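Local coordinates for odorant Binding Protein from Varroa destructor, form P2<1> (Varroa destructor, PDB 7NZA) that probably binds and carries small hydrophobic semiochemicals in a wide open internal cavity, at the interface of chains A and B. Sequence-based numbering; all coordinates share one arbitrary frame. Chains: chain A/B, Odorant Binding Protein from Varroa destructor, form P2<1>.

Contact 1: the interface of chains A and B. Residues chain A 46-50; chain B 17, 144.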
# COMPACT_ATOMS: atom_id res chain seq x y z
N PRO A 46 4.66 7.21 16.95
CA PRO A 46 4.48 8.21 15.88
C PRO A 46 5.59 8.13 14.83
O PRO A 46 6.71 7.83 15.05
CB PRO A 46 4.45 9.57 16.60
CG PRO A 46 4.13 9.23 18.06
CD PRO A 46 4.62 7.84 18.29
N LEU A 47 5.21 8.44 13.60
CA LEU A 47 6.18 8.45 12.49
C LEU A 47 7.25 9.50 12.68
O LEU A 47 6.96 10.63 13.12
CB LEU A 47 5.43 8.78 11.20
CG LEU A 47 4.82 7.58 10.55
CD1 LEU A 47 3.71 8.06 9.62
CD2 LEU A 47 5.79 6.71 9.77
N PRO A 48 8.50 9.20 12.33
CA PRO A 48 9.54 10.21 12.38
C PRO A 48 9.25 11.36 11.42
O PRO A 48 8.58 11.18 10.42
CB PRO A 48 10.78 9.42 11.94
CG PRO A 48 10.48 7.98 12.23
CD PRO A 48 9.01 7.85 11.97
N ASP A 49 9.75 12.52 11.79
CA ASP A 49 9.60 13.77 10.98
C ASP A 49 10.42 13.58 9.72
O ASP A 49 11.63 13.56 9.85
CB ASP A 49 10.10 14.97 11.77
CG ASP A 49 10.04 16.32 11.05
OD1 ASP A 49 9.72 16.32 9.85
OD2 ASP A 49 10.30 17.32 11.71
N PRO A 50 9.89 13.48 8.48
CA PRO A 50 10.79 13.33 7.33
C PRO A 50 11.71 14.53 7.06
O PRO A 50 12.72 14.29 6.50
CB PRO A 50 9.84 13.10 6.15
CG PRO A 50 8.55 13.72 6.60
CD PRO A 50 8.47 13.44 8.10
N GLU B 17 0.09 9.17 9.36
CA GLU B 17 -0.47 10.08 10.38
C GLU B 17 -1.09 11.23 9.64
O GLU B 17 -0.42 11.86 8.77
CB GLU B 17 0.63 10.66 11.23
CG GLU B 17 1.11 9.70 12.25
CD GLU B 17 2.40 10.25 12.88
OE1 GLU B 17 2.96 11.27 12.49
OE2 GLU B 17 2.80 9.67 13.73
N LYS B 144 2.22 12.62 7.55
CA LYS B 144 3.45 11.81 7.38
C LYS B 144 3.03 10.46 6.85
O LYS B 144 2.09 9.87 7.36
CB LYS B 144 4.21 11.68 8.69
CG LYS B 144 4.83 13.00 9.11
CD LYS B 144 5.33 13.02 10.53
CE LYS B 144 4.29 12.81 11.60
NZ LYS B 144 4.93 12.46 12.91
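A:Leu47 and B:Lys144 meet through carbon at the heart of this patch, part of a two-fold interface between two copies of the odorant-binding protein. The CD1 methyl of A:Leu47 reaches over the start of the lysine, 3.8 Å from B:Lys144 CB, and also rests against the backbone carbonyl of that residue. Farther along the lysine, the ring of A:Pro50 crosses the methylene chain at about a right angle, its CD 3.8 Å from B:Lys144 CG. These contacts settle the aliphatic stem of B:Lys144, a residue of the short strand 144-145, against the A:Pro46 to A:Pro50 loop.

Beyond the apolar stem, the lysine turns at its third torsion (chi3 -62°), and this bend brings the amine back to the loop backbone. B:Lys144 NZ donates a hydrogen bond to the A:Leu47 carbonyl O at 2.7 Å, arriving at 139° to the C=O and tilted from the carbonyl plane. At the other end of the same residue, A:Leu47 N gives its hydrogen to the carboxylate oxygen OE2 of B:Glu17, 2.7 Å away. That N-H comes in from above the carboxylate plane, 50° out of it. One residue of the loop is thus gripped at both its amide and its carbonyl by a carboxylate and an amine of the partner, groups that would normally carry opposite charges. B:Glu17 OE1 and B:Lys144 NZ also face each other within chain B and may form a salt bridge, but they are modelled too close together for that pair to be relied on. At the rim, the ring carbon CB of A:Pro46 lies 3.3 Å from B:Glu17 OE2.

Contact 2: the interface of chains A and B. Residues chain A 38, 42, 47, 61, 65; chain B 14-17, 146.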
# COMPACT_ATOMS: atom_id res chain seq x y z
N VAL A 38 -2.41 -1.46 12.97
CA VAL A 38 -1.35 -0.49 12.60
C VAL A 38 -1.66 0.90 13.16
O VAL A 38 -0.77 1.55 13.70
CB VAL A 38 -1.18 -0.50 11.08
CG1 VAL A 38 -0.38 0.74 10.64
CG2 VAL A 38 -0.50 -1.77 10.65
N LEU A 42 0.61 3.06 15.74
CA LEU A 42 1.10 4.43 15.45
C LEU A 42 0.76 5.42 16.57
O LEU A 42 1.48 6.44 16.70
CB LEU A 42 0.47 4.92 14.14
CG LEU A 42 1.03 4.34 12.88
CD1 LEU A 42 0.28 4.96 11.69
CD2 LEU A 42 2.55 4.57 12.74
N LEU A 47 5.21 8.44 13.60
CA LEU A 47 6.18 8.45 12.49
C LEU A 47 7.25 9.50 12.68
O LEU A 47 6.96 10.63 13.12
CB LEU A 47 5.43 8.78 11.20
CG LEU A 47 4.82 7.58 10.55
CD1 LEU A 47 3.71 8.06 9.62
CD2 LEU A 47 5.79 6.71 9.77
N HIS A 61 12.09 2.65 13.17
CA HIS A 61 10.67 2.91 13.46
C HIS A 61 9.79 1.95 12.68
O HIS A 61 8.84 1.37 13.27
CB HIS A 61 10.31 4.36 13.20
CG HIS A 61 8.84 4.55 13.30
ND1 HIS A 61 8.04 4.43 12.17
CD2 HIS A 61 8.06 4.81 14.36
CE1 HIS A 61 6.80 4.59 12.62
NE2 HIS A 61 6.78 4.84 13.94
N VAL A 65 6.94 -0.82 14.27
CA VAL A 65 5.51 -0.94 13.94
C VAL A 65 5.21 -2.36 13.53
O VAL A 65 4.15 -2.88 13.92
CB VAL A 65 5.14 0.09 12.87
CG1 VAL A 65 3.71 -0.12 12.40
CG2 VAL A 65 5.33 1.52 13.36
N PRO B 14 -1.50 1.12 4.33
CA PRO B 14 -0.84 2.41 4.53
C PRO B 14 -0.59 2.66 6.01
O PRO B 14 -1.31 2.32 6.87
CB PRO B 14 -1.78 3.42 3.93
CG PRO B 14 -2.70 2.62 2.98
CD PRO B 14 -2.81 1.26 3.65
N VAL B 15 0.55 3.27 6.23
CA VAL B 15 1.02 3.69 7.58
C VAL B 15 1.16 5.20 7.53
O VAL B 15 2.16 5.71 7.01
CB VAL B 15 2.32 2.96 7.91
CG1 VAL B 15 2.72 3.35 9.28
CG2 VAL B 15 2.20 1.46 7.80
N ILE B 16 0.13 5.92 7.99
CA ILE B 16 -0.00 7.38 7.77
C ILE B 16 -0.48 8.02 9.03
O ILE B 16 -1.44 7.50 9.64
CB ILE B 16 -1.02 7.64 6.63
CG1 ILE B 16 -0.48 7.05 5.35
CG2 ILE B 16 -1.23 9.14 6.53
CD1 ILE B 16 -1.39 7.27 4.13
N GLU B 17 0.09 9.17 9.36
CA GLU B 17 -0.47 10.08 10.38
C GLU B 17 -1.09 11.23 9.64
O GLU B 17 -0.42 11.86 8.77
CB GLU B 17 0.63 10.66 11.23
CG GLU B 17 1.11 9.70 12.25
CD GLU B 17 2.40 10.25 12.88
OE1 GLU B 17 2.96 11.27 12.49
OE2 GLU B 17 2.80 9.67 13.73
N MET B 146 4.59 6.69 5.73
CA MET B 146 5.77 5.78 5.72
C MET B 146 5.99 5.29 4.27
O MET B 146 5.02 4.91 3.58
CB MET B 146 5.44 4.61 6.60
CG MET B 146 6.66 3.68 6.78
SD MET B 146 6.29 2.22 7.68
CE MET B 146 6.31 2.85 9.33
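The extended backbone of B:Val15 to B:Glu17 runs past A:Val38 and A:Leu42, neighbours one turn apart on helix 28-44 of the mainly helical odorant-binding protein. B:Val15 divides its two methyls between them. Its CG1, anti to the backbone N (chi1 -178°), points at the isobutyl tip of A:Leu42, 3.7 Å from CD2 and nearly as near to CD1. The other branch, CG2, goes to the CG1 methyl of A:Val38 at 3.9 Å, the two valines crossing at about a right angle. A:Leu42 CD1 also touches the backbone of the strand, at B:Ile16 O, 3.7 Å away.

A:Leu47 splits its own methyls in the same fashion. Its CD1 lies along the B chain backbone, at 3.8 Å from B:Val15 O, while CD2 turns to B:Met146 and meets CB at 3.8 Å, crossing that side chain at about a right angle. B:Met146 leaves its backbone stretched out and then bends at the sulfur (chi3 -79°), which swings the terminal methyl CE towards A:His61. There CE sits by the ND1 and CE1 atoms of the imidazole, 3.7 Å from ND1, and A:Leu47 CD2 is close to the same methyl. A:Val65, a turn farther on in helix 55-72, lies slightly more distant from it.

With B:Glu17 CG resting 4.0 Å from A:Leu47 CD1, an alanine in place of the glutamate would probably leave the leucine amide without its carboxylate mate and open a gap beside that methyl.

Contact 1 and contact 2 adjoin, with the centres of their C-alpha atoms about 7 Å apart, and they share A:Leu47 and B:Glu17. The leucine joins them: its backbone is held in contact 1, its CD1 methyl touches both patches, and CD2 turns into contact 2. Strand 16-17 of chain B feeds both; strand 144-145 gives B:Lys144 to contact 1, and B:Met146, just past its end, goes to contact 2. Two-fold symmetry repeats the pair with chains exchanged. The deposited assembly is a dimer, though the structure alone does not show that it forms in solution.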